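Side-chain contacts in bacteriocin (Streptococcus pyogenes, PDB 2FU2), which probably acts as an immunity protein that protects the producing bacterium from its own bacteriocin: residues A[8-13]-A[70-75]; A[13-16]-A[20-23]; A[24-29]-A[55-60]; A[31-36]-A[44-49]. All blocks are in the same frame, centred on the assembly; numbering follows the deposited sequence.

Contact 1 (A[8-13]-A[70-75]); sequences LDALSK and FDLSRL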
loop_
_atom_site.group_PDB
_atom_site.type_symbol
_atom_site.label_atom_id
_atom_site.label_comp_id
_atom_site.label_asym_id
_atom_site.label_seq_id
_atom_site.Cartn_x
_atom_site.Cartn_y
_atom_site.Cartn_z
ATOM N N LEU A 8 4.051 7.459 -0.298
ATOM C CA LEU A 8 2.876 7.929 -1.020
ATOM C C LEU A 8 2.989 7.526 -2.488
ATOM O O LEU A 8 2.031 6.956 -3.055
ATOM C CB LEU A 8 2.702 9.427 -0.873
ATOM C CG LEU A 8 1.462 10.079 -1.533
ATOM C CD1 LEU A 8 0.075 9.524 -1.113
ATOM C CD2 LEU A 8 1.476 11.613 -1.253
ATOM N N ASP A 9 4.173 7.742 -3.090
ATOM C CA ASP A 9 4.363 7.309 -4.454
ATOM C C ASP A 9 4.225 5.776 -4.671
ATOM O O ASP A 9 3.504 5.333 -5.618
ATOM C CB ASP A 9 5.694 7.814 -5.004
ATOM C CG ASP A 9 5.695 9.321 -5.246
ATOM O OD1 ASP A 9 4.613 9.936 -5.184
ATOM O OD2 ASP A 9 6.792 9.879 -5.481
ATOM N N ALA A 10 4.894 4.983 -3.797
ATOM C CA ALA A 10 4.702 3.547 -3.738
ATOM C C ALA A 10 3.242 3.106 -3.626
ATOM O O ALA A 10 2.833 2.179 -4.347
ATOM C CB ALA A 10 5.557 2.907 -2.615
ATOM N N LEU A 11 2.456 3.724 -2.752
ATOM C CA LEU A 11 0.967 3.508 -2.777
ATOM C C LEU A 11 0.346 3.786 -4.116
ATOM O O LEU A 11 -0.556 3.022 -4.530
ATOM C CB LEU A 11 0.236 4.396 -1.792
ATOM C CG LEU A 11 0.516 3.866 -0.410
ATOM C CD1 LEU A 11 0.468 4.921 0.640
ATOM C CD2 LEU A 11 -0.493 2.711 -0.079
ATOM N N SER A 12 0.811 4.840 -4.809
ATOM C CA SER A 12 0.146 5.245 -6.056
ATOM C C SER A 12 0.463 4.233 -7.135
ATOM O O SER A 12 -0.393 3.924 -7.980
ATOM C CB SER A 12 0.574 6.642 -6.526
ATOM O OG SER A 12 0.119 7.574 -5.566
ATOM N N LYS A 13 1.712 3.757 -7.106
ATOM C CA LYS A 13 2.188 2.712 -8.004
ATOM C C LYS A 13 1.367 1.447 -7.841
ATOM O O LYS A 13 0.908 0.876 -8.813
ATOM C CB LYS A 13 3.653 2.407 -7.751
ATOM C CG LYS A 13 4.299 1.733 -8.994
ATOM C CD LYS A 13 5.628 1.102 -8.695
ATOM C CE LYS A 13 6.653 1.830 -9.378
ATOM N NZ LYS A 13 6.019 2.086 -10.693
ATOM N N PHE A 70 5.296 -5.728 -3.478
ATOM C CA PHE A 70 6.453 -6.067 -2.668
ATOM C C PHE A 70 7.325 -4.873 -2.339
ATOM O O PHE A 70 7.883 -4.807 -1.226
ATOM C CB PHE A 70 7.264 -7.156 -3.333
ATOM C CG PHE A 70 6.610 -8.533 -3.263
ATOM C CD1 PHE A 70 6.477 -9.207 -2.035
ATOM C CD2 PHE A 70 6.120 -9.151 -4.431
ATOM C CE1 PHE A 70 5.862 -10.513 -1.983
ATOM C CE2 PHE A 70 5.543 -10.431 -4.399
ATOM C CZ PHE A 70 5.402 -11.115 -3.188
ATOM N N ASP A 71 7.479 -3.957 -3.306
ATOM C CA ASP A 71 8.173 -2.723 -3.076
ATOM C C ASP A 71 7.577 -1.872 -1.923
ATOM O O ASP A 71 8.265 -1.568 -0.947
ATOM C CB ASP A 71 8.182 -1.893 -4.359
ATOM C CG ASP A 71 9.157 -2.410 -5.403
ATOM O OD1 ASP A 71 9.949 -3.356 -5.159
ATOM O OD2 ASP A 71 9.099 -1.848 -6.513
ATOM N N LEU A 72 6.308 -1.476 -2.061
ATOM C CA LEU A 72 5.523 -0.925 -0.973
ATOM C C LEU A 72 5.635 -1.716 0.320
ATOM O O LEU A 72 5.911 -1.165 1.395
ATOM C CB LEU A 72 4.027 -0.845 -1.362
ATOM C CG LEU A 72 3.088 -0.291 -0.306
ATOM C CD1 LEU A 72 3.577 1.092 0.274
ATOM C CD2 LEU A 72 1.698 -0.131 -0.925
ATOM N N SER A 73 5.386 -2.986 0.259
ATOM C CA SER A 73 5.510 -3.793 1.507
ATOM C C SER A 73 6.847 -3.547 2.217
ATOM O O SER A 73 6.877 -3.351 3.411
ATOM C CB SER A 73 5.427 -5.275 1.197
ATOM O OG SER A 73 5.530 -6.027 2.384
ATOM N N ARG A 74 7.947 -3.541 1.432
ATOM C CA ARG A 74 9.263 -3.371 1.926
ATOM C C ARG A 74 9.437 -2.026 2.653
ATOM O O ARG A 74 9.993 -1.944 3.765
ATOM C CB ARG A 74 10.238 -3.482 0.753
ATOM C CG ARG A 74 11.631 -3.181 1.168
ATOM C CD ARG A 74 12.442 -2.538 0.114
ATOM N NE ARG A 74 13.777 -2.358 0.659
ATOM C CZ ARG A 74 14.852 -2.167 -0.089
ATOM N NH1 ARG A 74 14.723 -2.135 -1.412
ATOM N NH2 ARG A 74 16.038 -2.026 0.479
ATOM N N LEU A 75 8.965 -0.976 1.996
ATOM C CA LEU A 75 9.039 0.346 2.526
ATOM C C LEU A 75 8.325 0.539 3.868
ATOM O O LEU A 75 8.876 1.203 4.750
ATOM C CB LEU A 75 8.517 1.371 1.492
ATOM C CG LEU A 75 9.329 1.519 0.201
ATOM C CD1 LEU A 75 8.838 2.709 -0.613
ATOM C CD2 LEU A 75 10.804 1.722 0.513
#
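Apolar contacts join A10 and L11 to L72 and L75. A10 points at helix 67-78, and its methyl touches two leucines one helical turn apart. CB of A10 lies 3.9 Å from CD1 of L72 and 3.8 Å from CD1 of L75. The small side chain lets the backbones come close, with the CA atoms of A10 and L72 5.3 Å apart. L11 leaves its backbone away from helix 67-78, but its branch turns back. CD2 of L11 meets CD2 of L72 at 3.7 Å. L72 carries CG anti to its backbone N (chi1 180°). From there its two methyls divide the work, CD1 on A10 and CD2 on L11.

The two segments belong to the first and last helices modelled in an all-helical bundle, and they run antiparallel, 154° between directions. Their axes approach to 9.1 Å. L11 also packs on I30 and L37 of helix 24-40, and L72 on I54 of helix 44-60, so both leucines face the core.

Beside the apolar contact, NZ of K13 and OD2 of D71 are 6.5 Å apart, too far to touch; the opposite charges may attract weakly at long range.

Contact 2 (A[13-16]-A[20-23]); sequences KVYS and IQAD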
loop_
_atom_site.group_PDB
_atom_site.type_symbol
_atom_site.label_atom_id
_atom_site.label_comp_id
_atom_site.label_asym_id
_atom_site.label_seq_id
_atom_site.Cartn_x
_atom_site.Cartn_y
_atom_site.Cartn_z
ATOM N N LYS A 13 1.712 3.757 -7.106
ATOM C CA LYS A 13 2.188 2.712 -8.004
ATOM C C LYS A 13 1.367 1.447 -7.841
ATOM O O LYS A 13 0.908 0.876 -8.813
ATOM C CB LYS A 13 3.653 2.407 -7.751
ATOM C CG LYS A 13 4.299 1.733 -8.994
ATOM C CD LYS A 13 5.628 1.102 -8.695
ATOM C CE LYS A 13 6.653 1.830 -9.378
ATOM N NZ LYS A 13 6.019 2.086 -10.693
ATOM N N VAL A 14 1.184 1.006 -6.609
ATOM C CA VAL A 14 0.272 -0.118 -6.329
ATOM C C VAL A 14 -1.190 0.148 -6.802
ATOM O O VAL A 14 -1.802 -0.668 -7.549
ATOM C CB VAL A 14 0.281 -0.479 -4.818
ATOM C CG1 VAL A 14 -0.851 -1.407 -4.490
ATOM C CG2 VAL A 14 1.645 -1.088 -4.428
ATOM N N TYR A 15 -1.732 1.282 -6.389
ATOM C CA TYR A 15 -3.069 1.705 -6.842
ATOM C C TYR A 15 -3.254 1.601 -8.370
ATOM O O TYR A 15 -4.232 1.076 -8.811
ATOM C CB TYR A 15 -3.353 3.128 -6.330
ATOM C CG TYR A 15 -4.645 3.736 -6.804
ATOM C CD1 TYR A 15 -5.823 3.523 -6.110
ATOM C CD2 TYR A 15 -4.656 4.597 -7.903
ATOM C CE1 TYR A 15 -6.992 4.035 -6.551
ATOM C CE2 TYR A 15 -5.833 5.176 -8.349
ATOM C CZ TYR A 15 -7.011 4.888 -7.667
ATOM O OH TYR A 15 -8.192 5.441 -8.103
ATOM N N SER A 16 -2.300 2.110 -9.161
ATOM C CA SER A 16 -2.420 2.073 -10.610
ATOM C C SER A 16 -2.412 0.653 -11.211
ATOM O O SER A 16 -2.628 0.545 -12.408
ATOM C CB SER A 16 -1.306 2.916 -11.292
ATOM O OG SER A 16 -0.013 2.295 -11.077
ATOM N N ILE A 20 -5.068 -4.455 -8.911
ATOM C CA ILE A 20 -5.668 -3.695 -7.813
ATOM C C ILE A 20 -6.886 -2.937 -8.307
ATOM O O ILE A 20 -7.908 -2.903 -7.599
ATOM C CB ILE A 20 -4.700 -2.692 -7.200
ATOM C CG1 ILE A 20 -3.524 -3.433 -6.574
ATOM C CG2 ILE A 20 -5.408 -1.750 -6.202
ATOM C CD1 ILE A 20 -3.856 -4.020 -5.221
ATOM N N GLN A 21 -6.805 -2.329 -9.496
ATOM C CA GLN A 21 -7.993 -1.638 -10.044
ATOM C C GLN A 21 -9.236 -2.530 -10.243
ATOM O O GLN A 21 -10.388 -2.085 -10.130
ATOM C CB GLN A 21 -7.672 -0.920 -11.365
ATOM C CG GLN A 21 -6.808 0.289 -11.174
ATOM C CD GLN A 21 -7.557 1.509 -10.743
ATOM O OE1 GLN A 21 -7.187 2.134 -9.747
ATOM N NE2 GLN A 21 -8.600 1.885 -11.489
ATOM N N ALA A 22 -8.967 -3.785 -10.577
ATOM C CA ALA A 22 -9.991 -4.804 -10.822
ATOM C C ALA A 22 -10.657 -5.317 -9.527
ATOM O O ALA A 22 -11.561 -6.137 -9.598
ATOM C CB ALA A 22 -9.344 -5.971 -11.567
ATOM N N ASP A 23 -10.184 -4.868 -8.363
ATOM C CA ASP A 23 -10.658 -5.359 -7.073
ATOM C C ASP A 23 -11.090 -4.212 -6.181
ATOM O O ASP A 23 -10.232 -3.475 -5.617
ATOM C CB ASP A 23 -9.579 -6.146 -6.350
ATOM C CG ASP A 23 -10.102 -6.777 -5.096
ATOM O OD1 ASP A 23 -10.124 -8.021 -4.991
ATOM O OD2 ASP A 23 -10.525 -6.045 -4.206
#
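V14 meets I20 where the chain turns from helix 4-15 into the short helix 18-21. Just before it, K13 stays clear of 20-23, but the carbonyl O of K13 accepts a hydrogen bond from OG of S16 at 2.8 Å. This ties the hydroxyl back to the last turn of the helix.

V14 is buried and carries the apolar part. CG1 of V14 lies 3.9 Å from CG1 of I20 and 4.0 Å from CD1 of the same residue. The carbonyl O of V14 also sits against the isoleucine, 3.4 Å from CG1 of I20. I20 points at the first segment, with CG1 beside its own backbone N and anti to the carbonyl carbon (chi1 -63°), which brings that branch up to V14. V14 also packs on I69 and L72 of helix 67-78.

Y15 leaves its backbone away from 20-23, yet its ring reaches back to Q21. The end of the glutamine amide lies over one ring face, toward the rim, and the ring and amide planes stand 78° apart. CG of Q21 is 3.6 Å from the carbonyl O of Y15. The Y15 ring also packs on R27, I30 and F31 of helix 24-40.

S16 meets Q21 through its backbone O alone. At the end of 20-23, D23 is the N-cap of helix 24-40; its OD2 accepts from N of F26.

The turn is thus held on the inside by apolar packing of buried V14 and I20, while the polar amide of Q21 stays on the exposed outer side, against an aromatic face.

Contact 3 (A[24-29]-A[55-60]); sequences DYFRQA and NQYILT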
loop_
_atom_site.group_PDB
_atom_site.type_symbol
_atom_site.label_atom_id
_atom_site.label_comp_id
_atom_site.label_asym_id
_atom_site.label_seq_id
_atom_site.Cartn_x
_atom_site.Cartn_y
_atom_site.Cartn_z
ATOM N N ASP A 24 -12.412 -4.083 -6.018
ATOM C CA ASP A 24 -12.997 -2.926 -5.380
ATOM C C ASP A 24 -12.545 -2.708 -3.931
ATOM O O ASP A 24 -12.414 -1.570 -3.506
ATOM C CB ASP A 24 -14.498 -3.021 -5.499
ATOM C CG ASP A 24 -14.964 -2.903 -6.943
ATOM O OD1 ASP A 24 -14.199 -2.384 -7.814
ATOM O OD2 ASP A 24 -16.120 -3.292 -7.224
ATOM N N TYR A 25 -12.298 -3.796 -3.175
ATOM C CA TYR A 25 -11.836 -3.667 -1.772
ATOM C C TYR A 25 -10.380 -3.163 -1.652
ATOM O O TYR A 25 -10.096 -2.182 -0.959
ATOM C CB TYR A 25 -12.044 -4.958 -0.992
ATOM C CG TYR A 25 -11.297 -4.951 0.306
ATOM C CD1 TYR A 25 -11.798 -4.269 1.392
ATOM C CD2 TYR A 25 -10.048 -5.551 0.422
ATOM C CE1 TYR A 25 -11.104 -4.231 2.597
ATOM C CE2 TYR A 25 -9.355 -5.559 1.620
ATOM C CZ TYR A 25 -9.891 -4.886 2.703
ATOM O OH TYR A 25 -9.228 -4.828 3.904
ATOM N N PHE A 26 -9.461 -3.802 -2.348
ATOM C CA PHE A 26 -8.090 -3.315 -2.309
ATOM C C PHE A 26 -7.932 -1.934 -2.939
ATOM O O PHE A 26 -7.218 -1.098 -2.399
ATOM C CB PHE A 26 -7.078 -4.333 -2.888
ATOM C CG PHE A 26 -6.922 -5.572 -2.028
ATOM C CD1 PHE A 26 -6.212 -5.513 -0.831
ATOM C CD2 PHE A 26 -7.528 -6.805 -2.395
ATOM C CE1 PHE A 26 -6.060 -6.645 -0.046
ATOM C CE2 PHE A 26 -7.358 -7.939 -1.587
ATOM C CZ PHE A 26 -6.638 -7.850 -0.424
ATOM N N ARG A 27 -8.603 -1.683 -4.061
ATOM C CA ARG A 27 -8.472 -0.353 -4.714
ATOM C C ARG A 27 -8.837 0.802 -3.776
ATOM O O ARG A 27 -8.109 1.823 -3.733
ATOM C CB ARG A 27 -9.302 -0.233 -5.967
ATOM C CG ARG A 27 -8.895 0.940 -6.844
ATOM C CD ARG A 27 -10.055 1.555 -7.622
ATOM N NE ARG A 27 -11.239 1.642 -6.776
ATOM C CZ ARG A 27 -12.387 2.223 -7.101
ATOM N NH1 ARG A 27 -12.550 2.856 -8.264
ATOM N NH2 ARG A 27 -13.383 2.192 -6.234
ATOM N N GLN A 28 -9.982 0.666 -3.087
ATOM C CA GLN A 28 -10.522 1.681 -2.176
ATOM C C GLN A 28 -9.655 1.828 -0.915
ATOM O O GLN A 28 -9.295 2.908 -0.491
ATOM C CB GLN A 28 -11.935 1.268 -1.769
ATOM C CG GLN A 28 -12.658 2.322 -0.907
ATOM C CD GLN A 28 -14.021 1.865 -0.526
ATOM O OE1 GLN A 28 -14.687 1.114 -1.276
ATOM N NE2 GLN A 28 -14.456 2.278 0.648
ATOM N N ALA A 29 -9.333 0.695 -0.325
ATOM C CA ALA A 29 -8.386 0.615 0.767
ATOM C C ALA A 29 -7.081 1.370 0.477
ATOM O O ALA A 29 -6.665 2.278 1.256
ATOM C CB ALA A 29 -8.115 -0.856 1.112
ATOM N N ASN A 55 0.148 -7.080 3.691
ATOM C CA ASN A 55 0.234 -8.508 4.110
ATOM C C ASN A 55 -0.968 -9.314 3.633
ATOM O O ASN A 55 -0.790 -10.409 3.069
ATOM C CB ASN A 55 0.391 -8.670 5.610
ATOM C CG ASN A 55 1.654 -8.083 6.090
ATOM O OD1 ASN A 55 2.553 -7.787 5.293
ATOM N ND2 ASN A 55 1.765 -7.910 7.388
ATOM N N GLN A 56 -2.174 -8.753 3.860
ATOM C CA GLN A 56 -3.426 -9.362 3.505
ATOM C C GLN A 56 -3.466 -9.595 2.002
ATOM O O GLN A 56 -3.840 -10.666 1.559
ATOM C CB GLN A 56 -4.565 -8.459 3.939
ATOM C CG GLN A 56 -5.868 -8.625 3.136
ATOM C CD GLN A 56 -7.064 -7.869 3.743
ATOM O OE1 GLN A 56 -6.954 -6.710 4.157
ATOM N NE2 GLN A 56 -8.200 -8.516 3.783
ATOM N N TYR A 57 -3.048 -8.597 1.209
ATOM C CA TYR A 57 -3.026 -8.780 -0.245
ATOM C C TYR A 57 -2.051 -9.927 -0.641
ATOM O O TYR A 57 -2.394 -10.898 -1.403
ATOM C CB TYR A 57 -2.662 -7.486 -0.962
ATOM C CG TYR A 57 -2.799 -7.678 -2.402
ATOM C CD1 TYR A 57 -3.977 -7.349 -3.038
ATOM C CD2 TYR A 57 -1.783 -8.314 -3.135
ATOM C CE1 TYR A 57 -4.150 -7.608 -4.422
ATOM C CE2 TYR A 57 -1.929 -8.583 -4.518
ATOM C CZ TYR A 57 -3.123 -8.223 -5.159
ATOM O OH TYR A 57 -3.296 -8.482 -6.503
ATOM N N ILE A 58 -0.837 -9.846 -0.096
ATOM C CA ILE A 58 0.208 -10.868 -0.453
ATOM C C ILE A 58 -0.259 -12.293 -0.089
ATOM O O ILE A 58 -0.237 -13.223 -0.920
ATOM C CB ILE A 58 1.601 -10.531 0.167
ATOM C CG1 ILE A 58 2.080 -9.169 -0.356
ATOM C CG2 ILE A 58 2.589 -11.579 -0.184
ATOM C CD1 ILE A 58 3.363 -8.631 0.286
ATOM N N LEU A 59 -0.714 -12.455 1.148
ATOM C CA LEU A 59 -1.110 -13.788 1.599
ATOM C C LEU A 59 -2.347 -14.297 0.801
ATOM O O LEU A 59 -2.455 -15.497 0.507
ATOM C CB LEU A 59 -1.358 -13.737 3.077
ATOM C CG LEU A 59 -0.134 -13.467 3.985
ATOM C CD1 LEU A 59 -0.561 -13.530 5.462
ATOM C CD2 LEU A 59 0.984 -14.513 3.772
ATOM N N THR A 60 -3.257 -13.376 0.435
ATOM C CA THR A 60 -4.499 -13.764 -0.192
ATOM C C THR A 60 -4.158 -14.292 -1.571
ATOM O O THR A 60 -4.827 -15.160 -2.084
ATOM C CB THR A 60 -5.518 -12.582 -0.273
ATOM O OG1 THR A 60 -5.944 -12.218 1.042
ATOM C CG2 THR A 60 -6.780 -12.984 -1.012
#
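F26 reaches from helix 24-40 to Q56 and Y57 on helix 44-60, and more of its surface is buried here than of any other residue in the two segments. Its CG sits beside the backbone N, which directs the ring at the opposing helix. Y57 meets it in a T-shaped stack. The edge of the Y57 ring points at the face of F26, with planes at 78° and centroids 4.8 Å apart. CD1 of Y57 stands over the centre of that face, 3.6 Å from CG of F26. The opposite face of F26 is covered by CD2 of Y25. The phenylalanine is thus held between two tyrosines, one on its own helix and one across the contact.

Q56 works in two ways. CG of Q56 touches the rim of the F26 ring, 3.7 Å from CZ of F26. Beyond CG the chain runs extended and brings the amide to Y25, which comes from the opposite direction. OH of Y25 donates to OE1 of Q56 at 3.0 Å. The oxygen lies in the tyrosine ring plane, but the donor is tilted 29° from the carbonyl plane of the amide. This bond closes the outer side of the aromatic cluster. The backbone O of Q56 accepts hydrogen bonds from N and OG1 of T60, from opposite faces of its plane.

Segments 24-29 and 55-60 run antiparallel at 155°, and their axes approach to 11.9 Å, wide enough for the rings between them. Helix 18-21 adds I20 against both F26 and Y57. Helix 67-78 places I69 on Y57, and L53 of helix 44-60 also packs on F26.

Contact 4 (A[31-36]-A[44-49]); sequences FELASQ and SLLATK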
loop_
_atom_site.group_PDB
_atom_site.type_symbol
_atom_site.label_atom_id
_atom_site.label_comp_id
_atom_site.label_asym_id
_atom_site.label_seq_id
_atom_site.Cartn_x
_atom_site.Cartn_y
_atom_site.Cartn_z
ATOM N N PHE A 31 -6.586 3.521 -1.805
ATOM C CA PHE A 31 -6.955 4.873 -2.090
ATOM C C PHE A 31 -7.112 5.653 -0.765
ATOM O O PHE A 31 -6.701 6.824 -0.660
ATOM C CB PHE A 31 -8.219 4.915 -2.934
ATOM C CG PHE A 31 -8.856 6.265 -2.947
ATOM C CD1 PHE A 31 -8.288 7.304 -3.673
ATOM C CD2 PHE A 31 -9.979 6.520 -2.157
ATOM C CE1 PHE A 31 -8.841 8.591 -3.650
ATOM C CE2 PHE A 31 -10.574 7.820 -2.131
ATOM C CZ PHE A 31 -9.985 8.845 -2.880
ATOM N N GLU A 32 -7.684 5.006 0.246
ATOM C CA GLU A 32 -7.960 5.693 1.486
ATOM C C GLU A 32 -6.729 5.940 2.329
ATOM O O GLU A 32 -6.588 6.972 2.928
ATOM C CB GLU A 32 -8.990 4.937 2.301
ATOM C CG GLU A 32 -10.337 5.025 1.713
ATOM C CD GLU A 32 -11.458 4.486 2.624
ATOM O OE1 GLU A 32 -11.275 4.472 3.876
ATOM O OE2 GLU A 32 -12.535 4.108 2.085
ATOM N N LEU A 33 -5.864 4.943 2.404
ATOM C CA LEU A 33 -4.607 5.057 3.066
ATOM C C LEU A 33 -3.764 6.162 2.392
ATOM O O LEU A 33 -3.228 7.060 3.088
ATOM C CB LEU A 33 -3.897 3.685 3.048
ATOM C CG LEU A 33 -4.732 2.590 3.747
ATOM C CD1 LEU A 33 -4.124 1.159 3.769
ATOM C CD2 LEU A 33 -5.048 3.020 5.196
ATOM N N ALA A 34 -3.650 6.128 1.060
ATOM C CA ALA A 34 -2.870 7.191 0.345
ATOM C C ALA A 34 -3.469 8.565 0.619
ATOM O O ALA A 34 -2.710 9.516 0.822
ATOM C CB ALA A 34 -2.783 6.949 -1.110
ATOM N N SER A 35 -4.806 8.700 0.686
ATOM C CA SER A 35 -5.389 10.000 1.009
ATOM C C SER A 35 -5.080 10.447 2.422
ATOM O O SER A 35 -4.907 11.646 2.669
ATOM C CB SER A 35 -6.897 10.014 0.843
ATOM O OG SER A 35 -7.214 9.407 -0.403
ATOM N N GLN A 36 -5.060 9.511 3.362
ATOM C CA GLN A 36 -4.780 9.875 4.730
ATOM C C GLN A 36 -3.341 10.377 4.849
ATOM O O GLN A 36 -3.070 11.361 5.519
ATOM C CB GLN A 36 -5.081 8.705 5.657
ATOM C CG GLN A 36 -4.661 8.960 7.106
ATOM C CD GLN A 36 -4.864 7.724 8.040
ATOM O OE1 GLN A 36 -4.360 7.698 9.194
ATOM N NE2 GLN A 36 -5.597 6.704 7.542
ATOM N N SER A 44 3.077 5.992 12.671
ATOM C CA SER A 44 3.149 4.654 13.218
ATOM C C SER A 44 1.889 3.875 12.893
ATOM O O SER A 44 1.949 2.788 12.295
ATOM C CB SER A 44 3.219 4.806 14.733
ATOM O OG SER A 44 3.742 3.668 15.372
ATOM N N LEU A 45 0.745 4.446 13.281
ATOM C CA LEU A 45 -0.553 3.873 13.021
ATOM C C LEU A 45 -0.786 3.538 11.554
ATOM O O LEU A 45 -1.165 2.409 11.212
ATOM C CB LEU A 45 -1.595 4.858 13.483
ATOM C CG LEU A 45 -2.918 4.205 13.811
ATOM C CD1 LEU A 45 -2.724 3.158 14.899
ATOM C CD2 LEU A 45 -3.912 5.288 14.254
ATOM N N LEU A 46 -0.546 4.522 10.690
ATOM C CA LEU A 46 -0.800 4.399 9.264
ATOM C C LEU A 46 0.128 3.324 8.642
ATOM O O LEU A 46 -0.279 2.551 7.764
ATOM C CB LEU A 46 -0.673 5.775 8.580
ATOM C CG LEU A 46 -0.867 5.922 7.049
ATOM C CD1 LEU A 46 -2.164 5.331 6.563
ATOM C CD2 LEU A 46 -0.855 7.364 6.638
ATOM N N ALA A 47 1.364 3.291 9.130
ATOM C CA ALA A 47 2.347 2.334 8.699
ATOM C C ALA A 47 1.751 0.957 8.936
ATOM O O ALA A 47 1.749 0.107 8.057
ATOM C CB ALA A 47 3.630 2.498 9.539
ATOM N N THR A 48 1.210 0.797 10.141
ATOM C CA THR A 48 0.604 -0.445 10.617
ATOM C C THR A 48 -0.536 -0.871 9.768
ATOM O O THR A 48 -0.570 -2.064 9.404
ATOM C CB THR A 48 0.172 -0.301 12.032
ATOM O OG1 THR A 48 1.366 -0.303 12.813
ATOM C CG2 THR A 48 -0.632 -1.525 12.482
ATOM N N LYS A 49 -1.421 0.101 9.423
ATOM C CA LYS A 49 -2.550 -0.125 8.557
ATOM C C LYS A 49 -2.145 -0.520 7.145
ATOM O O LYS A 49 -2.686 -1.462 6.607
ATOM C CB LYS A 49 -3.524 1.048 8.520
ATOM C CG LYS A 49 -4.097 1.443 9.854
ATOM C CD LYS A 49 -4.986 2.669 9.689
ATOM C CE LYS A 49 -5.419 3.259 11.050
ATOM N NZ LYS A 49 -5.832 2.240 12.114
#
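The antiparallel hairpin of helices 24-40 and 44-60 is held near its turn by L33 and Q36 against L46 and K49. The segments are 162° apart in direction, and their axes approach to 10.8 Å. L46 points at the facing helix and has CG anti to its backbone N (chi1 179°). This sets CD1 between L33 and Q36, with CD2 toward Q36. CD1 of L46 touches CD2 of L33 at 3.9 Å as the two leucines lie alongside, pointing opposite ways.

CD1 of L46 also lies 3.8 Å from NE2 of Q36. Q36 comes from the other direction with its chain extended, so its amide lies against the leucine methyl, and CG of Q36 is 4.2 Å from CD2 of L46. The contact with Q36 is one of van der Waals packing.

K49 offers the base of its side chain. CB of K49 is 4.2 Å from CD2 of L33, while the amine end turns from the facing helix.

At the hairpin turn, OG of S43 is hydrogen-bonded to N of L46. L33 also packs on I50 and L53, further along helix 44-60. On another side of helix 24-40, A34 packs against L8 and L11 of helix 4-15.

The four contacts tie one compact antiparallel helical bundle together. Contact 1 joins helices 4-15 and 67-78 and so closes the modelled chain end to end. Contacts 3 and 4 are nested within that loop. Both pair helix 24-40 with helix 44-60, with centres about 13 Å apart, contact 4 nearer the turn and contact 3 nearer the open end. Contact 2 starts from the same helix 4-15 as contact 1, sharing K13, and closes before contacts 3 and 4 open. The centres of contacts 2 and 3 are about 9 Å apart, and I20 touches Y57 between them. L72 on V14 and L11 on A34 join contact 1 to contacts 2 and 4, giving a continuous core.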